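Local structure of D-3-phosphoglycerate dehydrogenase-related protein (Vibrio cholerae, 4S1V) at residues I84-P87 and L88-Y92; G159-I162 and A163-G166; A247-S250 and V251-N255; N273-P276 and L277-L280. The protein probably catalyses the NAD-dependent oxidation or reduction of a D-2-hydroxyacid, perhaps D-3-phosphoglycerate, as a member of the D-isomer-specific 2-hydroxyacid dehydrogenase family. All coordinates share one frame; numbering follows the deposited sequence.

Contact 1. Residues I84-P87 and L88-Y92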
ATOM      1  N   ILE C  84       8.536  28.767 -29.451  1.00 30.70           N
ATOM      2  CA  ILE C  84       8.178  29.898 -30.315  1.00 31.36           C
ATOM      3  C   ILE C  84       9.322  30.308 -31.264  1.00 32.37           C
ATOM      4  O   ILE C  84      10.494  30.283 -30.888  1.00 33.91           O
ATOM      5  CB  ILE C  84       7.653  31.102 -29.482  1.00 31.74           C
ATOM      6  CG1 ILE C  84       6.958  32.140 -30.380  1.00 32.15           C
ATOM      7  CG2 ILE C  84       8.760  31.722 -28.635  1.00 31.76           C
ATOM      8  CD1 ILE C  84       6.256  33.260 -29.629  1.00 32.66           C
ATOM      9  N   ASP C  85       8.967  30.674 -32.493  1.00 31.62           N
ATOM     10  CA  ASP C  85       9.941  31.014 -33.532  1.00 32.15           C
ATOM     11  C   ASP C  85       9.738  32.465 -33.961  1.00 31.49           C
ATOM     12  O   ASP C  85       8.900  32.761 -34.825  1.00 31.45           O
ATOM     13  CB  ASP C  85       9.776  30.063 -34.726  1.00 32.61           C
ATOM     14  CG  ASP C  85      10.845  30.255 -35.802  1.00 33.56           C
ATOM     15  OD1 ASP C  85      11.379  31.376 -35.975  1.00 32.61           O
ATOM     16  OD2 ASP C  85      11.139  29.259 -36.500  1.00 34.20           O
ATOM     17  N   VAL C  86      10.512  33.361 -33.358  1.00 31.58           N
ATOM     18  CA  VAL C  86      10.270  34.808 -33.482  1.00 32.17           C
ATOM     19  C   VAL C  86      10.403  35.324 -34.926  1.00 32.59           C
ATOM     20  O   VAL C  86       9.545  36.087 -35.375  1.00 31.75           O
ATOM     21  CB  VAL C  86      11.114  35.627 -32.475  1.00 31.82           C
ATOM     22  CG1 VAL C  86      10.906  37.125 -32.657  1.00 31.60           C
ATOM     23  CG2 VAL C  86      10.760  35.217 -31.056  1.00 32.31           C
ATOM     24  N   PRO C  87      11.463  34.908 -35.657  1.00 32.92           N
ATOM     25  CA  PRO C  87      11.484  35.266 -37.076  1.00 33.50           C
ATOM     26  C   PRO C  87      10.194  34.867 -37.810  1.00 34.29           C
ATOM     27  O   PRO C  87       9.648  35.678 -38.562  1.00 34.59           O
ATOM     28  CB  PRO C  87      12.695  34.497 -37.606  1.00 34.25           C
ATOM     29  CG  PRO C  87      13.630  34.479 -36.440  1.00 33.52           C
ATOM     30  CD  PRO C  87      12.740  34.299 -35.236  1.00 33.70           C
ATOM     31  N   LEU C  88       9.695  33.653 -37.558  1.00 34.58           N
ATOM     32  CA  LEU C  88       8.488  33.151 -38.228  1.00 34.57           C
ATOM     33  C   LEU C  88       7.241  33.953 -37.851  1.00 33.04           C
ATOM     34  O   LEU C  88       6.410  34.245 -38.709  1.00 33.47           O
ATOM     35  CB  LEU C  88       8.272  31.650 -37.948  1.00 35.34           C
ATOM     36  CG  LEU C  88       7.209  30.872 -38.743  1.00 36.33           C
ATOM     37  CD1 LEU C  88       7.684  30.499 -40.146  1.00 36.94           C
ATOM     38  CD2 LEU C  88       6.802  29.614 -37.995  1.00 37.37           C
ATOM     39  N   CYS C  89       7.110  34.298 -36.570  1.00 32.66           N
ATOM     40  CA  CYS C  89       5.993  35.119 -36.100  1.00 32.49           C
ATOM     41  C   CYS C  89       5.904  36.459 -36.842  1.00 32.63           C
ATOM     42  O   CYS C  89       4.828  36.868 -37.273  1.00 32.11           O
ATOM     43  CB  CYS C  89       6.111  35.373 -34.593  1.00 32.01           C
ATOM     44  SG  CYS C  89       5.645  33.983 -33.536  1.00 30.81           S
ATOM     45  N   GLU C  90       7.045  37.125 -36.990  1.00 34.06           N
ATOM     46  CA  GLU C  90       7.111  38.453 -37.606  1.00 36.20           C
ATOM     47  C   GLU C  90       6.834  38.376 -39.099  1.00 37.27           C
ATOM     48  O   GLU C  90       6.179  39.253 -39.661  1.00 36.60           O
ATOM     49  CB  GLU C  90       8.468  39.098 -37.323  1.00 36.80           C
ATOM     50  CG  GLU C  90       8.727  39.282 -35.834  1.00 39.04           C
ATOM     51  CD  GLU C  90      10.119  39.793 -35.513  1.00 40.85           C
ATOM     52  OE1 GLU C  90      11.118  39.193 -35.982  1.00 41.14           O
ATOM     53  OE2 GLU C  90      10.207  40.790 -34.765  1.00 40.59           O
ATOM     54  N   ARG C  91       7.305  37.295 -39.723  1.00 39.49           N
ATOM     55  CA  ARG C  91       7.003  36.998 -41.120  1.00 40.04           C
ATOM     56  C   ARG C  91       5.487  36.932 -41.375  1.00 39.43           C
ATOM     57  O   ARG C  91       5.033  37.211 -42.482  1.00 39.48           O
ATOM     58  CB  ARG C  91       7.709  35.703 -41.538  1.00 42.15           C
ATOM     59  CG  ARG C  91       7.669  35.377 -43.026  1.00 45.39           C
ATOM     60  CD  ARG C  91       6.459  34.519 -43.363  1.00 48.51           C
ATOM     61  NE  ARG C  91       6.498  34.048 -44.740  1.00 52.41           N
ATOM     62  CZ  ARG C  91       7.025  32.889 -45.126  1.00 52.25           C
ATOM     63  NH1 ARG C  91       7.569  32.059 -44.239  1.00 52.03           N
ATOM     64  NH2 ARG C  91       7.006  32.562 -46.409  1.00 52.94           N
ATOM     65  N   TYR C  92       4.711  36.576 -40.348  1.00 37.32           N
ATOM     66  CA  TYR C  92       3.246  36.628 -40.427  1.00 35.24           C
ATOM     67  C   TYR C  92       2.660  37.909 -39.845  1.00 33.31           C
ATOM     68  O   TYR C  92       1.457  37.979 -39.576  1.00 31.87           O
ATOM     69  CB  TYR C  92       2.617  35.414 -39.746  1.00 35.06           C
ATOM     70  CG  TYR C  92       2.608  34.194 -40.619  1.00 35.58           C
ATOM     71  CD1 TYR C  92       3.701  33.332 -40.641  1.00 35.08           C
ATOM     72  CD2 TYR C  92       1.517  33.906 -41.438  1.00 35.70           C
ATOM     73  CE1 TYR C  92       3.708  32.210 -41.442  1.00 35.16           C
ATOM     74  CE2 TYR C  92       1.517  32.781 -42.247  1.00 35.63           C
ATOM     75  CZ  TYR C  92       2.617  31.942 -42.242  1.00 34.49           C
ATOM     76  OH  TYR C  92       2.646  30.828 -43.040  1.00 33.98           O
TER
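Asp85 lays its carboxylate against the CB of Leu88, with CG 3.6 Å from that carbon, and the two side chains cross at about a right angle. Asp85 is the N-cap of helix 86-91. Its CG stands anti to the backbone N (chi1 -174°), which swings the carboxylate forward over the first turn, where OD1 accepts from Leu88 N at 3.2 Å. The bond is straight at hydrogen, 162°, but the N-H meets OD1 from well above the carboxylate plane. The backbone carbonyl of the same residue starts the helical ladder: Asp85 O takes Cys89 N at 2.9 Å. Val86 O to Glu90 N and Pro87 O to Arg91 N carry it on.

One residue earlier, Ile84 reaches forward to the buried side of the helix, where its CG1 lies 3.9 Å from Cys89 SG. That pair faces Ile74 and Val96, on the strands before and after this helix in the beta-alpha-beta unit, while Leu88 and Cys89 also pack on Leu65 of helix 62-66. On the outer side, Glu90 sends an extended chain back along the preceding turn: its CG sits 3.3 Å from Val86 O, and OE1 stops 3.9 Å from Val86 CG1. Pro87 sits in the first turn, where its missing N-H would have had no i-4 helical acceptor.

Chemically, the cap gives the Leu88 N-H, in the first turn, a side-chain acceptor, and a negative carboxylate at this end would probably be stabilised by the helix dipole.

Contact 2. Residues G159-I162 and A163-G166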
ATOM      1  N   GLY C 159      21.036  27.268 -10.370  1.00 24.20           N
ATOM      2  CA  GLY C 159      22.094  26.403  -9.831  1.00 24.03           C
ATOM      3  C   GLY C 159      22.792  26.961  -8.597  1.00 24.67           C
ATOM      4  O   GLY C 159      22.969  26.243  -7.604  1.00 23.79           O
ATOM      5  N   GLN C 160      23.171  28.240  -8.647  1.00 24.01           N
ATOM      6  CA  GLN C 160      23.880  28.890  -7.535  1.00 24.45           C
ATOM      7  C   GLN C 160      23.074  28.901  -6.244  1.00 24.11           C
ATOM      8  O   GLN C 160      23.630  28.740  -5.152  1.00 24.67           O
ATOM      9  CB  GLN C 160      24.263  30.325  -7.895  1.00 26.46           C
ATOM     10  CG  GLN C 160      25.547  30.438  -8.695  1.00 28.34           C
ATOM     11  CD  GLN C 160      25.783  31.838  -9.226  1.00 29.88           C
ATOM     12  OE1 GLN C 160      25.875  32.798  -8.458  1.00 32.19           O
ATOM     13  NE2 GLN C 160      25.894  31.959 -10.547  1.00 29.04           N
ATOM     14  N   ARG C 161      21.766  29.096  -6.378  1.00 23.08           N
ATOM     15  CA  ARG C 161      20.865  29.068  -5.240  1.00 23.39           C
ATOM     16  C   ARG C 161      20.756  27.682  -4.622  1.00 22.91           C
ATOM     17  O   ARG C 161      20.707  27.557  -3.400  1.00 23.02           O
ATOM     18  CB  ARG C 161      19.492  29.613  -5.626  1.00 23.62           C
ATOM     19  CG  ARG C 161      19.517  31.122  -5.801  1.00 25.39           C
ATOM     20  CD  ARG C 161      18.210  31.703  -6.286  1.00 26.99           C
ATOM     21  NE  ARG C 161      18.437  33.079  -6.735  1.00 30.15           N
ATOM     22  CZ  ARG C 161      18.244  34.164  -5.992  1.00 29.76           C
ATOM     23  NH1 ARG C 161      17.787  34.075  -4.752  1.00 30.47           N
ATOM     24  NH2 ARG C 161      18.497  35.352  -6.508  1.00 31.56           N
ATOM     25  N   ILE C 162      20.730  26.654  -5.472  1.00 22.71           N
ATOM     26  CA  ILE C 162      20.694  25.255  -5.026  1.00 23.17           C
ATOM     27  C   ILE C 162      21.960  24.906  -4.238  1.00 23.12           C
ATOM     28  O   ILE C 162      21.890  24.236  -3.204  1.00 23.59           O
ATOM     29  CB  ILE C 162      20.482  24.286  -6.220  1.00 22.56           C
ATOM     30  CG1 ILE C 162      19.188  24.621  -6.991  1.00 23.06           C
ATOM     31  CG2 ILE C 162      20.452  22.831  -5.774  1.00 22.98           C
ATOM     32  CD1 ILE C 162      17.942  24.747  -6.141  1.00 22.62           C
ATOM     33  N   ALA C 163      23.110  25.371  -4.732  1.00 22.98           N
ATOM     34  CA  ALA C 163      24.399  25.216  -4.040  1.00 22.83           C
ATOM     35  C   ALA C 163      24.395  25.847  -2.654  1.00 23.36           C
ATOM     36  O   ALA C 163      24.851  25.232  -1.700  1.00 24.07           O
ATOM     37  CB  ALA C 163      25.527  25.793  -4.876  1.00 22.11           C
ATOM     38  N   GLN C 164      23.871  27.069  -2.541  1.00 23.90           N
ATOM     39  CA  GLN C 164      23.789  27.737  -1.242  1.00 24.67           C
ATOM     40  C   GLN C 164      22.892  26.955  -0.291  1.00 23.83           C
ATOM     41  O   GLN C 164      23.182  26.875   0.904  1.00 22.86           O
ATOM     42  CB  GLN C 164      23.277  29.175  -1.389  1.00 27.10           C
ATOM     43  CG  GLN C 164      24.299  30.124  -1.990  1.00 29.30           C
ATOM     44  CD  GLN C 164      23.709  31.445  -2.434  1.00 32.40           C
ATOM     45  OE1 GLN C 164      22.514  31.547  -2.740  1.00 34.66           O
ATOM     46  NE2 GLN C 164      24.551  32.477  -2.481  1.00 34.05           N
ATOM     47  N   PHE C 165      21.813  26.375  -0.832  1.00 22.06           N
ATOM     48  CA  PHE C 165      20.920  25.533  -0.042  1.00 21.36           C
ATOM     49  C   PHE C 165      21.673  24.304   0.464  1.00 21.02           C
ATOM     50  O   PHE C 165      21.671  24.031   1.653  1.00 20.20           O
ATOM     51  CB  PHE C 165      19.646  25.112  -0.822  1.00 20.84           C
ATOM     52  CG  PHE C 165      18.755  26.271  -1.262  1.00 21.09           C
ATOM     53  CD1 PHE C 165      18.774  27.512  -0.596  1.00 20.89           C
ATOM     54  CD2 PHE C 165      17.869  26.105  -2.326  1.00 20.78           C
ATOM     55  CE1 PHE C 165      17.947  28.560  -1.003  1.00 21.47           C
ATOM     56  CE2 PHE C 165      17.036  27.150  -2.739  1.00 21.88           C
ATOM     57  CZ  PHE C 165      17.080  28.383  -2.078  1.00 21.81           C
ATOM     58  N   GLY C 166      22.313  23.564  -0.441  1.00 21.50           N
ATOM     59  CA  GLY C 166      23.059  22.359  -0.051  1.00 21.66           C
ATOM     60  C   GLY C 166      24.103  22.676   1.011  1.00 22.19           C
ATOM     61  O   GLY C 166      24.248  21.959   1.995  1.00 21.39           O
TER
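Phe165 closes over the preceding turn of helix 157-168, the helix that follows the first strand of the Rossmann-type nucleotide-binding domain. Its CB begins 3.4 Å from Ile162 O. With CG anti to its own carbonyl carbon (chi1 -62°), the side chain runs back toward the start of the helix, and CG comes to 3.2 Å from Arg161 O. CD1 and CD2 straddle that oxygen at nearly equal distances, and CE1, CE2 and CZ lie farther off, at 3.8 to 3.9 Å from Arg161 O. Arg161 O therefore sits over one face of the ring, 3.1 Å above its plane and displaced toward the rim, while also accepting the backbone N-H of Phe165 at 3.0 Å. Ile162 CD1 comes within 4.1 Å of Phe165 CD2, out of the ring plane on the side of Arg161 O, the two side chains passing at a slant.

Gln164 lies along the turn before it, its CG 3.5 Å from Gln160 O, and Gln160 turns its own NE2 to Leu155 O in the loop ahead of the helix. Gly159 belongs to a GxGxxG-like sequence, consistent with a dinucleotide-binding turn.

Ile162 and Phe165 face helix 104-119, where both meet Trp111, and the Phe165 ring also stacks on Phe169 of the second subunit, so this face of the helix contributes to the packing between subunits. Ile162 and Ala163 also rest on Leu150 and Ile152 of strand 150-153. The ladder's last bond here is its straightest: Gly166 N donates to Ile162 O at 2.9 Å and 169°.

Contact 3. Residues A247-S250 and V251-N255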
ATOM      1  N   ALA C 247      15.404   6.984 -21.040  1.00 21.81           N
ATOM      2  CA  ALA C 247      16.490   6.442 -20.223  1.00 20.45           C
ATOM      3  C   ALA C 247      16.204   6.524 -18.725  1.00 20.35           C
ATOM      4  O   ALA C 247      16.497   5.574 -17.990  1.00 19.06           O
ATOM      5  CB  ALA C 247      17.811   7.121 -20.560  1.00 20.62           C
ATOM      6  N   LEU C 248      15.630   7.644 -18.274  1.00 19.07           N
ATOM      7  CA  LEU C 248      15.307   7.793 -16.857  1.00 20.01           C
ATOM      8  C   LEU C 248      14.308   6.738 -16.385  1.00 20.26           C
ATOM      9  O   LEU C 248      14.521   6.094 -15.343  1.00 20.09           O
ATOM     10  CB  LEU C 248      14.775   9.192 -16.522  1.00 19.66           C
ATOM     11  CG  LEU C 248      14.526   9.435 -15.009  1.00 20.20           C
ATOM     12  CD1 LEU C 248      15.786   9.297 -14.158  1.00 20.12           C
ATOM     13  CD2 LEU C 248      13.869  10.785 -14.754  1.00 18.82           C
ATOM     14  N   TYR C 249      13.221   6.570 -17.139  1.00 19.78           N
ATOM     15  CA  TYR C 249      12.221   5.566 -16.763  1.00 21.03           C
ATOM     16  C   TYR C 249      12.841   4.172 -16.707  1.00 20.87           C
ATOM     17  O   TYR C 249      12.667   3.449 -15.730  1.00 21.63           O
ATOM     18  CB  TYR C 249      10.986   5.544 -17.685  1.00 20.31           C
ATOM     19  CG  TYR C 249      10.142   4.325 -17.366  1.00 20.67           C
ATOM     20  CD1 TYR C 249       9.300   4.322 -16.255  1.00 20.92           C
ATOM     21  CD2 TYR C 249      10.262   3.146 -18.107  1.00 20.78           C
ATOM     22  CE1 TYR C 249       8.563   3.204 -15.919  1.00 21.56           C
ATOM     23  CE2 TYR C 249       9.537   2.009 -17.770  1.00 21.03           C
ATOM     24  CZ  TYR C 249       8.690   2.047 -16.674  1.00 21.25           C
ATOM     25  OH  TYR C 249       7.953   0.949 -16.319  1.00 21.12           O
ATOM     26  N   SER C 250      13.551   3.798 -17.765  1.00 21.56           N
ATOM     27  CA  SER C 250      14.144   2.465 -17.857  1.00 21.59           C
ATOM     28  C   SER C 250      15.022   2.174 -16.637  1.00 21.86           C
ATOM     29  O   SER C 250      14.937   1.090 -16.056  1.00 22.25           O
ATOM     30  CB  SER C 250      14.938   2.323 -19.157  1.00 21.41           C
ATOM     31  OG  SER C 250      15.445   1.001 -19.298  1.00 22.55           O
ATOM     32  N   VAL C 251      15.826   3.160 -16.232  1.00 21.52           N
ATOM     33  CA  VAL C 251      16.790   3.006 -15.126  1.00 21.63           C
ATOM     34  C   VAL C 251      16.115   2.975 -13.749  1.00 22.35           C
ATOM     35  O   VAL C 251      16.440   2.133 -12.914  1.00 23.04           O
ATOM     36  CB  VAL C 251      17.880   4.106 -15.173  1.00 21.26           C
ATOM     37  CG1 VAL C 251      18.714   4.115 -13.903  1.00 21.93           C
ATOM     38  CG2 VAL C 251      18.787   3.911 -16.382  1.00 20.85           C
ATOM     39  N   MET C 252      15.161   3.872 -13.520  1.00 22.66           N
ATOM     40  CA  MET C 252      14.439   3.897 -12.250  1.00 23.30           C
ATOM     41  C   MET C 252      13.599   2.634 -12.028  1.00 23.53           C
ATOM     42  O   MET C 252      13.543   2.099 -10.912  1.00 23.46           O
ATOM     43  CB  MET C 252      13.587   5.163 -12.139  1.00 24.35           C
ATOM     44  CG  MET C 252      14.410   6.444 -12.074  1.00 25.01           C
ATOM     45  SD  MET C 252      15.629   6.425 -10.740  1.00 25.69           S
ATOM     46  CE  MET C 252      17.059   7.042 -11.614  1.00 25.96           C
ATOM     47  N   GLN C 253      12.956   2.154 -13.090  1.00 23.35           N
ATOM     48  CA  GLN C 253      12.163   0.932 -13.003  1.00 24.28           C
ATOM     49  C   GLN C 253      13.058  -0.241 -12.611  1.00 23.36           C
ATOM     50  O   GLN C 253      12.678  -1.057 -11.779  1.00 24.34           O
ATOM     51  CB  GLN C 253      11.423   0.658 -14.322  1.00 25.30           C
ATOM     52  CG  GLN C 253      11.364  -0.816 -14.734  1.00 28.07           C
ATOM     53  CD  GLN C 253      10.321  -1.592 -13.975  1.00 29.73           C
ATOM     54  OE1 GLN C 253      10.463  -2.796 -13.734  1.00 29.63           O
ATOM     55  NE2 GLN C 253       9.253  -0.899 -13.589  1.00 32.90           N
ATOM     56  N   ALA C 254      14.250  -0.293 -13.197  1.00 23.16           N
ATOM     57  CA  ALA C 254      15.218  -1.369 -12.948  1.00 23.82           C
ATOM     58  C   ALA C 254      15.862  -1.336 -11.552  1.00 24.28           C
ATOM     59  O   ALA C 254      16.389  -2.350 -11.076  1.00 24.26           O
ATOM     60  CB  ALA C 254      16.298  -1.349 -14.026  1.00 22.74           C
ATOM     61  N   ASN C 255      15.831  -0.173 -10.905  1.00 24.76           N
ATOM     62  CA  ASN C 255      16.563   0.025  -9.655  1.00 25.13           C
ATOM     63  C   ASN C 255      15.731   0.698  -8.570  1.00 26.16           C
ATOM     64  O   ASN C 255      15.853   1.905  -8.358  1.00 26.41           O
ATOM     65  CB  ASN C 255      17.847   0.812  -9.932  1.00 25.34           C
ATOM     66  CG  ASN C 255      18.769   0.090 -10.898  1.00 25.92           C
ATOM     67  OD1 ASN C 255      19.558  -0.762 -10.499  1.00 25.87           O
ATOM     68  ND2 ASN C 255      18.657   0.416 -12.180  1.00 25.74           N
TER
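Tyr249 and Gln253, one turn apart, lie side by side and point the same way, with the phenol ring and the amide planes 39° apart. Gln253 CB sits over one face of the ring, 4.2 Å from its centroid, in a CH-pi contact displaced toward the hydroxyl. A trans first torsion (chi1 170°) sends the Tyr249 ring along the helix toward Gln253. Both polar ends look outward to the third subunit: Tyr249 OH bonds Val30 O there, and Gln253 NE2 bonds Asn12 OD1.

On the inner side, Leu248 and Met252 meet at a slant. Leu248 CD1 touches Met252 CE at 3.6 Å and CG at 3.8 Å, the methionine being bent at both chi2 (-55°) and chi3 (134°), which brings its methyl against the leucine. This pair rests on Val262 and Ala260 of strand 259-262.

At the C-terminal end Asn255 leaves helical geometry and turns its amide back, ND2 donating to Val251 O at 2.9 Å, in the carbonyl plane and on a lone pair. An apolar inner face against the strand, here paired with a polar outer face at a subunit boundary, is the arrangement of a helix linking parallel strands 233-236 and 259-262 in a Rossmann-type beta-alpha-beta unit.

Contact 4. Residues N273-P276 and L277-L280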
ATOM      1  N   ASN C 273      -0.613   6.423 -17.275  1.00 25.65           N
ATOM      2  CA  ASN C 273      -0.795   5.449 -18.364  1.00 25.92           C
ATOM      3  C   ASN C 273      -0.300   5.902 -19.730  1.00 26.01           C
ATOM      4  O   ASN C 273      -0.550   5.259 -20.756  1.00 27.17           O
ATOM      5  CB  ASN C 273      -2.205   4.842 -18.346  1.00 25.95           C
ATOM      6  CG  ASN C 273      -2.419   3.925 -17.157  1.00 26.39           C
ATOM      7  OD1 ASN C 273      -1.598   3.041 -16.880  1.00 26.23           O
ATOM      8  ND2 ASN C 273      -3.517   4.132 -16.441  1.00 25.73           N
ATOM      9  N   ASN C 274       0.423   7.015 -19.704  1.00 25.68           N
ATOM     10  CA  ASN C 274       1.011   7.635 -20.873  1.00 26.69           C
ATOM     11  C   ASN C 274       2.477   7.943 -20.559  1.00 26.51           C
ATOM     12  O   ASN C 274       3.378   7.315 -21.120  1.00 27.46           O
ATOM     13  CB  ASN C 274       0.194   8.905 -21.112  1.00 27.75           C
ATOM     14  CG  ASN C 274       0.483   9.548 -22.444  1.00 29.03           C
ATOM     15  OD1 ASN C 274       1.637   9.670 -22.860  1.00 29.84           O
ATOM     16  ND2 ASN C 274      -0.575   9.972 -23.128  1.00 30.97           N
ATOM     17  N   GLU C 275       2.698   8.883 -19.636  1.00 25.20           N
ATOM     18  CA  GLU C 275       4.013   9.130 -19.050  1.00 24.52           C
ATOM     19  C   GLU C 275       4.403   7.960 -18.131  1.00 23.91           C
ATOM     20  O   GLU C 275       3.823   7.796 -17.062  1.00 23.69           O
ATOM     21  CB  GLU C 275       4.008  10.456 -18.268  1.00 24.72           C
ATOM     22  CG  GLU C 275       5.286  10.777 -17.498  1.00 25.07           C
ATOM     23  CD  GLU C 275       6.535  10.632 -18.349  1.00 25.80           C
ATOM     24  OE1 GLU C 275       6.749  11.472 -19.248  1.00 26.07           O
ATOM     25  OE2 GLU C 275       7.294   9.668 -18.128  1.00 25.38           O
ATOM     26  N   PRO C 276       5.396   7.149 -18.536  1.00 23.25           N
ATOM     27  CA  PRO C 276       5.736   5.981 -17.708  1.00 23.17           C
ATOM     28  C   PRO C 276       6.293   6.329 -16.318  1.00 23.40           C
ATOM     29  O   PRO C 276       6.126   5.549 -15.380  1.00 23.17           O
ATOM     30  CB  PRO C 276       6.782   5.239 -18.549  1.00 23.50           C
ATOM     31  CG  PRO C 276       7.340   6.263 -19.487  1.00 23.98           C
ATOM     32  CD  PRO C 276       6.230   7.238 -19.750  1.00 23.35           C
ATOM     33  N   LEU C 277       6.925   7.495 -16.182  1.00 23.07           N
ATOM     34  CA  LEU C 277       7.473   7.918 -14.891  1.00 23.59           C
ATOM     35  C   LEU C 277       6.437   8.033 -13.777  1.00 23.31           C
ATOM     36  O   LEU C 277       6.781   7.885 -12.608  1.00 24.43           O
ATOM     37  CB  LEU C 277       8.256   9.232 -15.013  1.00 23.09           C
ATOM     38  CG  LEU C 277       9.631   9.233 -15.677  1.00 23.05           C
ATOM     39  CD1 LEU C 277      10.155  10.665 -15.762  1.00 22.90           C
ATOM     40  CD2 LEU C 277      10.609   8.353 -14.916  1.00 22.72           C
ATOM     41  N   LEU C 278       5.178   8.264 -14.140  1.00 23.23           N
ATOM     42  CA  LEU C 278       4.095   8.398 -13.163  1.00 23.48           C
ATOM     43  C   LEU C 278       3.690   7.089 -12.472  1.00 23.83           C
ATOM     44  O   LEU C 278       2.890   7.101 -11.538  1.00 24.50           O
ATOM     45  CB  LEU C 278       2.872   9.056 -13.812  1.00 23.80           C
ATOM     46  CG  LEU C 278       2.972  10.583 -13.970  1.00 24.78           C
ATOM     47  CD1 LEU C 278       1.893  11.152 -14.879  1.00 23.97           C
ATOM     48  CD2 LEU C 278       2.917  11.257 -12.612  1.00 24.90           C
ATOM     49  N   SER C 279       4.244   5.970 -12.921  1.00 23.13           N
ATOM     50  CA  SER C 279       3.918   4.674 -12.333  1.00 23.75           C
ATOM     51  C   SER C 279       5.035   4.057 -11.492  1.00 22.96           C
ATOM     52  O   SER C 279       5.007   2.859 -11.230  1.00 22.61           O
ATOM     53  CB  SER C 279       3.498   3.686 -13.424  1.00 24.43           C
ATOM     54  OG  SER C 279       2.366   4.169 -14.126  1.00 27.47           O
ATOM     55  N   LEU C 280       6.004   4.860 -11.058  1.00 22.54           N
ATOM     56  CA  LEU C 280       7.097   4.340 -10.226  1.00 22.34           C
ATOM     57  C   LEU C 280       7.079   4.950  -8.831  1.00 22.73           C
ATOM     58  O   LEU C 280       7.126   6.174  -8.692  1.00 23.85           O
ATOM     59  CB  LEU C 280       8.461   4.571 -10.892  1.00 21.78           C
ATOM     60  CG  LEU C 280       8.757   3.877 -12.219  1.00 22.23           C
ATOM     61  CD1 LEU C 280      10.136   4.282 -12.705  1.00 22.25           C
ATOM     62  CD2 LEU C 280       8.675   2.355 -12.107  1.00 22.22           C
TER
HETATM   63  O   HOH W   1       2.305   5.730 -16.486  1.00 24.87           O
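Glu275 bends back to hold the backbone of Leu277, in a short 3-10 turn on the loop between strands 259-262 and 283-285 of the Rossmann-type domain. The chain leaves CA extended away from the backbone N (chi1 175°), and the kink at chi2 (50°) then curls the carboxylate round beside Leu277, whose side chain points the same way. OE2 takes Leu277 N at 2.9 Å through its anti lone pair, and lies 3.3 Å from Leu277 CB. The same oxygen thus rests on the leucine CB while it accepts the first N-H after Pro276.

The backbone turn is tighter than an alpha-helix. Leu278 N reaches Glu275 O and Ser279 N reaches Pro276 O, each from well above the carbonyl plane. Leu278 brings CD1 to 4.1 Å from Glu275 CB, and beyond the turn it packs on Pro272 and on His129 of the second subunit. Asn273, ahead of the turn, bonds Ser34 N of the third subunit through OD1.

Ser279 points OG back over the turn (chi1 -59°), where a water links it to Asn273 and Glu275. That water donates to Glu275 O at 2.6 Å, accepts from Ser279 OG at 2.8 Å, and takes a weak third bond from Asn273 N at 3.1 Å.

In the fold
From the N terminus the four contacts come in series, and none encloses or crosses another. Each closes just a turn or two. Contact 1 opens the helix between strands 73-76 and 95-98 of the five-stranded sheet. Contact 2 follows on the first crossover of the seven-stranded sheet, its centre about 36 Å from that of contact 1 and across the chain's centre. Contact 3, on the helix between strands 233-236 and 259-262, touches contact 4, in the loop between 259-262 and 283-285: Leu280 CD1 packs 3.6 Å from Met252 CB. Both meet the third subunit; contact 2 meets the second, which contact 4 also touches through Leu278.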